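Local coordinates for siderophore-interacting protein (Aeromonas hydrophila, PDB 6K2L), which binds flavin-adenine dinucleotide and probably reduces ferric siderophores so that their iron can be released in the cell, at residues A153-E156 and V157-A160; V201-F204 and T205-L209. The protein carries 1 engineered substitution. All coordinates share one frame; numbering follows the deposited sequence.

How the contacts relate
Contacts 1 and 2 come in series along the chain, both in its C-terminal part, on the domain built round the five-stranded parallel sheet. Their centres lie 22 Å apart and their nearest atoms about 12 Å, so they do not touch. Each ends a helix of a beta-alpha-beta crossover: helix 148-155 joins strands 138-144 and 163-170, while helix 198-205 joins strands 185-191 and 214-218. Strand 138-144 serves both. Contact 1 packs on its Tyr139 and Met141, contact 2 on its Tyr140 and Val142, alternate positions consistent with helix ends on opposite faces of the sheet. The side chain of Ala153, in contact 1, lies about 9 Å from the FAD, so this turn probably faces the flavin side.

Contact 1: A153-E156 and V157-A160; sequences AMAE and VMPA
The flat carbonyl groups of Met154 and Ala155 meet the amides of Val157 and Met158 over their faces. Val157 N lies 3.2 Å from Met154 O and 59° out of that carbonyl's plane. Met158 N repeats the pattern one residue on, 3.2 Å from Ala155 O in a nearly straight bond with an N-H...O angle of 169°. Both bonds span three residues, as in tight turns, and they form as Glu156 leaves helical geometry behind helix 148-155.

Two side chains close over Met154 O. Val157 places CG2 between its own backbone N and carbonyl carbon, which brings this methyl 3.5 Å from Met154 O. Met158 CG comes to 3.5 Å from that oxygen too. Beyond CG the methionine bends at its thioether (chi3 -64°) and brings CE back to 3.7 Å from Ala155 CA and 4.0 Å from Ala155 CB. The short side chain of Ala155 lets CE pack against both atoms, and the unbranched, flexible methionine can fold down into the apolar layer with Tyr139, Met141 and Pro182. Glu156 instead carries its carboxylate to Arg86, where OE2 forms a salt bridge.

Chemically, the last carbonyls of the helix keep amide partners although the helix has stopped, while the buried methionine remains in apolar surroundings and the charge of Glu156 is probably balanced by the arginine.

Contact 2: V201-F204 and T205-L209; sequences VEYF and TSLPL
At the C-terminal end of helix 198-205, Thr205 and Ser206 turn back onto the carbonyls of Val201, Glu202 and Tyr203, and Leu207 packs against the rings of Tyr203 and Phe204 in the last turn. Helical bonds run from Thr205 N to Val201 O (2.9 Å) and from Ser206 N to Glu202 O (3.0 Å). The threonine hydroxyl sits between the same two acceptors: OG1 is 2.8 Å from Val201 O and 2.9 Å from Glu202 O, and its single proton cannot be assigned to either. With chi1 at 54°, OG1 lies between the residue's own N and carbonyl carbon, facing back up the helix. Ser206 OG donates to Tyr203 O over 2.6 Å, a short side-chain bond to a carbonyl near the helix end. Small hydroxyl residues suit these places because they reach main-chain oxygens without leaving the turn.

Leu207 packs between two rings. CD1 stands almost directly over one face of Phe204, 3.9 Å from the ring centroid and 11° off the normal, a CH-pi contact, and also touches Tyr203. CG lies over one face of the Tyr203 ring, with CD2 3.7 Å from Tyr203 CE1. A weak bond from Leu207 N to Phe204 O accompanies this packing. Further on, Leu209 CD2 approaches Phe204 CE2 at 4.3 Å.

Phe204 itself is buried against Tyr140, Val142, His165 and Ala167, whereas Tyr203 meets the ring of Phe190. An amphipathic helix packed by its apolar side on the strands is typical of a beta-alpha-beta crossover, here in a domain resembling the NAD-binding domain of ferredoxin reductases.

Contact 1: A153-E156 and V157-A160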
ATOM      1  N   ALA A 153       5.126  -5.840  -3.814  1.00 18.46           N
ATOM      2  CA  ALA A 153       4.505  -4.738  -3.096  1.00 22.59           C
ATOM      3  C   ALA A 153       3.988  -3.672  -4.055  1.00 20.97           C
ATOM      4  O   ALA A 153       2.902  -3.123  -3.838  1.00 24.00           O
ATOM      5  CB  ALA A 153       5.496  -4.127  -2.100  1.00 13.35           C
ATOM      6  N   MET A 154       4.757  -3.353  -5.103  1.00 17.35           N
ATOM      7  CA  MET A 154       4.343  -2.329  -6.063  1.00 17.57           C
ATOM      8  C   MET A 154       3.214  -2.839  -6.957  1.00 22.01           C
ATOM      9  O   MET A 154       2.279  -2.088  -7.269  1.00 23.17           O
ATOM     10  CB  MET A 154       5.540  -1.882  -6.926  1.00 21.17           C
ATOM     11  CG  MET A 154       6.434  -0.764  -6.324  1.00 26.88           C
ATOM     12  SD  MET A 154       7.829  -0.191  -7.359  1.00 13.28           S
ATOM     13  CE  MET A 154       8.460  -1.706  -8.075  1.00 13.52           C
ATOM     14  N   ALA A 155       3.277  -4.113  -7.360  1.00 17.90           N
ATOM     15  CA  ALA A 155       2.254  -4.689  -8.216  1.00 21.28           C
ATOM     16  C   ALA A 155       0.905  -4.680  -7.535  1.00 22.27           C
ATOM     17  O   ALA A 155      -0.110  -4.399  -8.174  1.00 22.27           O
ATOM     18  CB  ALA A 155       2.620  -6.114  -8.595  1.00 21.50           C
ATOM     19  N   GLU A 156       0.861  -4.974  -6.236  1.00 24.77           N
ATOM     20  CA  GLU A 156      -0.508  -5.037  -5.724  1.00 24.85           C
ATOM     21  C   GLU A 156      -1.151  -3.658  -5.474  1.00 25.96           C
ATOM     22  O   GLU A 156      -2.291  -3.606  -4.987  1.00 25.77           O
ATOM     23  CB  GLU A 156      -0.583  -5.912  -4.474  1.00 27.48           C
ATOM     24  CG  GLU A 156       0.275  -5.501  -3.324  1.00 29.36           C
ATOM     25  CD  GLU A 156       0.624  -6.689  -2.400  1.00 38.21           C
ATOM     26  OE1 GLU A 156       0.351  -7.870  -2.763  1.00 43.95           O
ATOM     27  OE2 GLU A 156       1.172  -6.432  -1.301  1.00 46.12           O
ATOM     28  N   VAL A 157      -0.517  -2.542  -5.826  1.00 24.49           N
ATOM     29  CA  VAL A 157      -1.222  -1.266  -5.769  1.00 21.60           C
ATOM     30  C   VAL A 157      -1.204  -0.548  -7.122  1.00 19.46           C
ATOM     31  O   VAL A 157      -1.411   0.658  -7.189  1.00 17.76           O
ATOM     32  CB  VAL A 157      -0.655  -0.371  -4.655  1.00 21.90           C
ATOM     33  CG1 VAL A 157      -0.675  -1.102  -3.337  1.00 17.96           C
ATOM     34  CG2 VAL A 157       0.734   0.069  -5.010  1.00 23.91           C
ATOM     35  N   MET A 158      -0.926  -1.276  -8.200  1.00 16.87           N
ATOM     36  CA  MET A 158      -1.041  -0.760  -9.561  1.00 20.50           C
ATOM     37  C   MET A 158      -2.510  -0.723  -9.995  1.00 19.82           C
ATOM     38  O   MET A 158      -3.270  -1.649  -9.697  1.00 16.80           O
ATOM     39  CB  MET A 158      -0.260  -1.636 -10.549  1.00 18.29           C
ATOM     40  CG  MET A 158       1.255  -1.546 -10.530  1.00 25.31           C
ATOM     41  SD  MET A 158       2.012  -2.323 -11.982  1.00 25.09           S
ATOM     42  CE  MET A 158       1.550  -3.966 -11.740  1.00 25.02           C
ATOM     43  N   PRO A 159      -2.922   0.319 -10.723  1.00 21.38           N
ATOM     44  CA  PRO A 159      -4.308   0.377 -11.211  1.00 21.73           C
ATOM     45  C   PRO A 159      -4.587  -0.724 -12.216  1.00 17.68           C
ATOM     46  O   PRO A 159      -3.699  -1.186 -12.931  1.00 16.86           O
ATOM     47  CB  PRO A 159      -4.397   1.750 -11.883  1.00 15.54           C
ATOM     48  CG  PRO A 159      -3.292   2.534 -11.261  1.00 21.52           C
ATOM     49  CD  PRO A 159      -2.184   1.554 -11.025  1.00 21.49           C
ATOM     50  N   ALA A 160      -5.860  -1.104 -12.291  1.00 19.38           N
ATOM     51  CA  ALA A 160      -6.258  -2.248 -13.098  1.00 17.00           C
ATOM     52  C   ALA A 160      -5.971  -2.050 -14.579  1.00 17.79           C
ATOM     53  O   ALA A 160      -5.807  -3.036 -15.307  1.00 15.11           O
ATOM     54  CB  ALA A 160      -7.735  -2.537 -12.863  1.00 14.77           C
TER

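Contact 2: V201-F204 and T205-L209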
ATOM      1  N   VAL A 201      17.978 -10.451 -20.791  1.00 23.06           N
ATOM      2  CA  VAL A 201      18.303  -9.136 -21.353  1.00 25.16           C
ATOM      3  C   VAL A 201      17.944  -9.072 -22.822  1.00 28.84           C
ATOM      4  O   VAL A 201      17.359  -8.083 -23.278  1.00 32.01           O
ATOM      5  CB  VAL A 201      19.783  -8.770 -21.137  1.00 25.69           C
ATOM      6  CG1 VAL A 201      20.064  -7.373 -21.687  1.00 22.77           C
ATOM      7  CG2 VAL A 201      20.106  -8.811 -19.674  1.00 27.91           C
ATOM      8  N   GLU A 202      18.283 -10.112 -23.584  1.00 27.51           N
ATOM      9  CA  GLU A 202      17.813 -10.218 -24.955  1.00 33.84           C
ATOM     10  C   GLU A 202      16.303 -10.056 -25.035  1.00 33.40           C
ATOM     11  O   GLU A 202      15.802  -9.246 -25.836  1.00 42.12           O
ATOM     12  CB  GLU A 202      18.239 -11.559 -25.567  1.00 30.39           C
ATOM     13  CG  GLU A 202      17.620 -11.784 -26.937  1.00 38.56           C
ATOM     14  CD  GLU A 202      18.372 -12.799 -27.804  1.00 58.37           C
ATOM     15  OE1 GLU A 202      18.099 -14.026 -27.700  1.00 54.94           O
ATOM     16  OE2 GLU A 202      19.237 -12.371 -28.607  1.00 69.37           O
ATOM     17  N   TYR A 203      15.558 -10.786 -24.189  1.00 30.31           N
ATOM     18  CA  TYR A 203      14.098 -10.735 -24.277  1.00 28.49           C
ATOM     19  C   TYR A 203      13.570  -9.346 -23.985  1.00 26.29           C
ATOM     20  O   TYR A 203      12.695  -8.853 -24.701  1.00 32.26           O
ATOM     21  CB  TYR A 203      13.462 -11.727 -23.323  1.00 23.91           C
ATOM     22  CG  TYR A 203      12.048 -11.384 -22.924  1.00 23.62           C
ATOM     23  CD1 TYR A 203      10.974 -11.688 -23.764  1.00 27.31           C
ATOM     24  CD2 TYR A 203      11.779 -10.758 -21.701  1.00 21.97           C
ATOM     25  CE1 TYR A 203       9.654 -11.394 -23.398  1.00 21.80           C
ATOM     26  CE2 TYR A 203      10.480 -10.453 -21.328  1.00 25.46           C
ATOM     27  CZ  TYR A 203       9.420 -10.785 -22.179  1.00 25.98           C
ATOM     28  OH  TYR A 203       8.136 -10.498 -21.802  1.00 23.91           O
ATOM     29  N   PHE A 204      14.088  -8.701 -22.939  1.00 28.20           N
ATOM     30  CA  PHE A 204      13.556  -7.399 -22.547  1.00 29.60           C
ATOM     31  C   PHE A 204      13.954  -6.315 -23.521  1.00 29.88           C
ATOM     32  O   PHE A 204      13.204  -5.346 -23.694  1.00 28.54           O
ATOM     33  CB  PHE A 204      13.997  -6.986 -21.136  1.00 27.70           C
ATOM     34  CG  PHE A 204      12.913  -6.264 -20.369  1.00 24.67           C
ATOM     35  CD1 PHE A 204      11.992  -6.982 -19.612  1.00 26.20           C
ATOM     36  CD2 PHE A 204      12.779  -4.883 -20.449  1.00 24.55           C
ATOM     37  CE1 PHE A 204      10.964  -6.343 -18.922  1.00 22.73           C
ATOM     38  CE2 PHE A 204      11.761  -4.229 -19.761  1.00 26.41           C
ATOM     39  CZ  PHE A 204      10.847  -4.972 -18.994  1.00 24.82           C
ATOM     40  N   THR A 205      15.125  -6.444 -24.148  1.00 28.43           N
ATOM     41  CA  THR A 205      15.504  -5.452 -25.143  1.00 34.21           C
ATOM     42  C   THR A 205      14.702  -5.622 -26.432  1.00 38.84           C
ATOM     43  O   THR A 205      14.504  -4.633 -27.148  1.00 35.77           O
ATOM     44  CB  THR A 205      17.014  -5.514 -25.404  1.00 34.53           C
ATOM     45  OG1 THR A 205      17.402  -6.855 -25.748  1.00 39.65           O
ATOM     46  CG2 THR A 205      17.799  -5.062 -24.156  1.00 45.93           C
ATOM     47  N   SER A 206      14.215  -6.848 -26.725  1.00 32.52           N
ATOM     48  CA  SER A 206      13.329  -7.056 -27.871  1.00 31.96           C
ATOM     49  C   SER A 206      11.956  -6.391 -27.730  1.00 34.49           C
ATOM     50  O   SER A 206      11.263  -6.241 -28.742  1.00 32.03           O
ATOM     51  CB  SER A 206      13.109  -8.555 -28.135  1.00 40.93           C
ATOM     52  OG  SER A 206      12.151  -9.148 -27.249  1.00 40.85           O
ATOM     53  N   LEU A 207      11.521  -6.004 -26.499  1.00 30.31           N
ATOM     54  CA  LEU A 207      10.156  -5.489 -26.379  1.00 30.35           C
ATOM     55  C   LEU A 207      10.087  -4.015 -26.781  1.00 29.13           C
ATOM     56  O   LEU A 207      10.974  -3.227 -26.443  1.00 31.74           O
ATOM     57  CB  LEU A 207       9.619  -5.636 -24.955  1.00 24.58           C
ATOM     58  CG  LEU A 207       9.763  -6.970 -24.232  1.00 31.32           C
ATOM     59  CD1 LEU A 207       9.742  -6.733 -22.716  1.00 27.39           C
ATOM     60  CD2 LEU A 207       8.702  -7.990 -24.646  1.00 30.31           C
ATOM     61  N   PRO A 208       9.032  -3.614 -27.484  1.00 29.88           N
ATOM     62  CA  PRO A 208       8.812  -2.185 -27.733  1.00 33.19           C
ATOM     63  C   PRO A 208       8.430  -1.456 -26.448  1.00 30.31           C
ATOM     64  O   PRO A 208       7.514  -1.862 -25.732  1.00 29.00           O
ATOM     65  CB  PRO A 208       7.664  -2.178 -28.744  1.00 34.49           C
ATOM     66  CG  PRO A 208       6.925  -3.448 -28.458  1.00 31.84           C
ATOM     67  CD  PRO A 208       7.982  -4.451 -28.085  1.00 25.17           C
ATOM     68  N   LEU A 209       9.119  -0.357 -26.176  1.00 27.21           N
ATOM     69  CA  LEU A 209       8.938   0.391 -24.945  1.00 27.85           C
ATOM     70  C   LEU A 209       8.353   1.765 -25.244  1.00 28.35           C
ATOM     71  O   LEU A 209       8.758   2.433 -26.200  1.00 32.81           O
ATOM     72  CB  LEU A 209      10.272   0.541 -24.195  1.00 28.59           C
ATOM     73  CG  LEU A 209      11.076  -0.743 -23.960  1.00 32.28           C
ATOM     74  CD1 LEU A 209      12.517  -0.414 -23.607  1.00 25.85           C
ATOM     75  CD2 LEU A 209      10.424  -1.611 -22.895  1.00 25.12           C
TER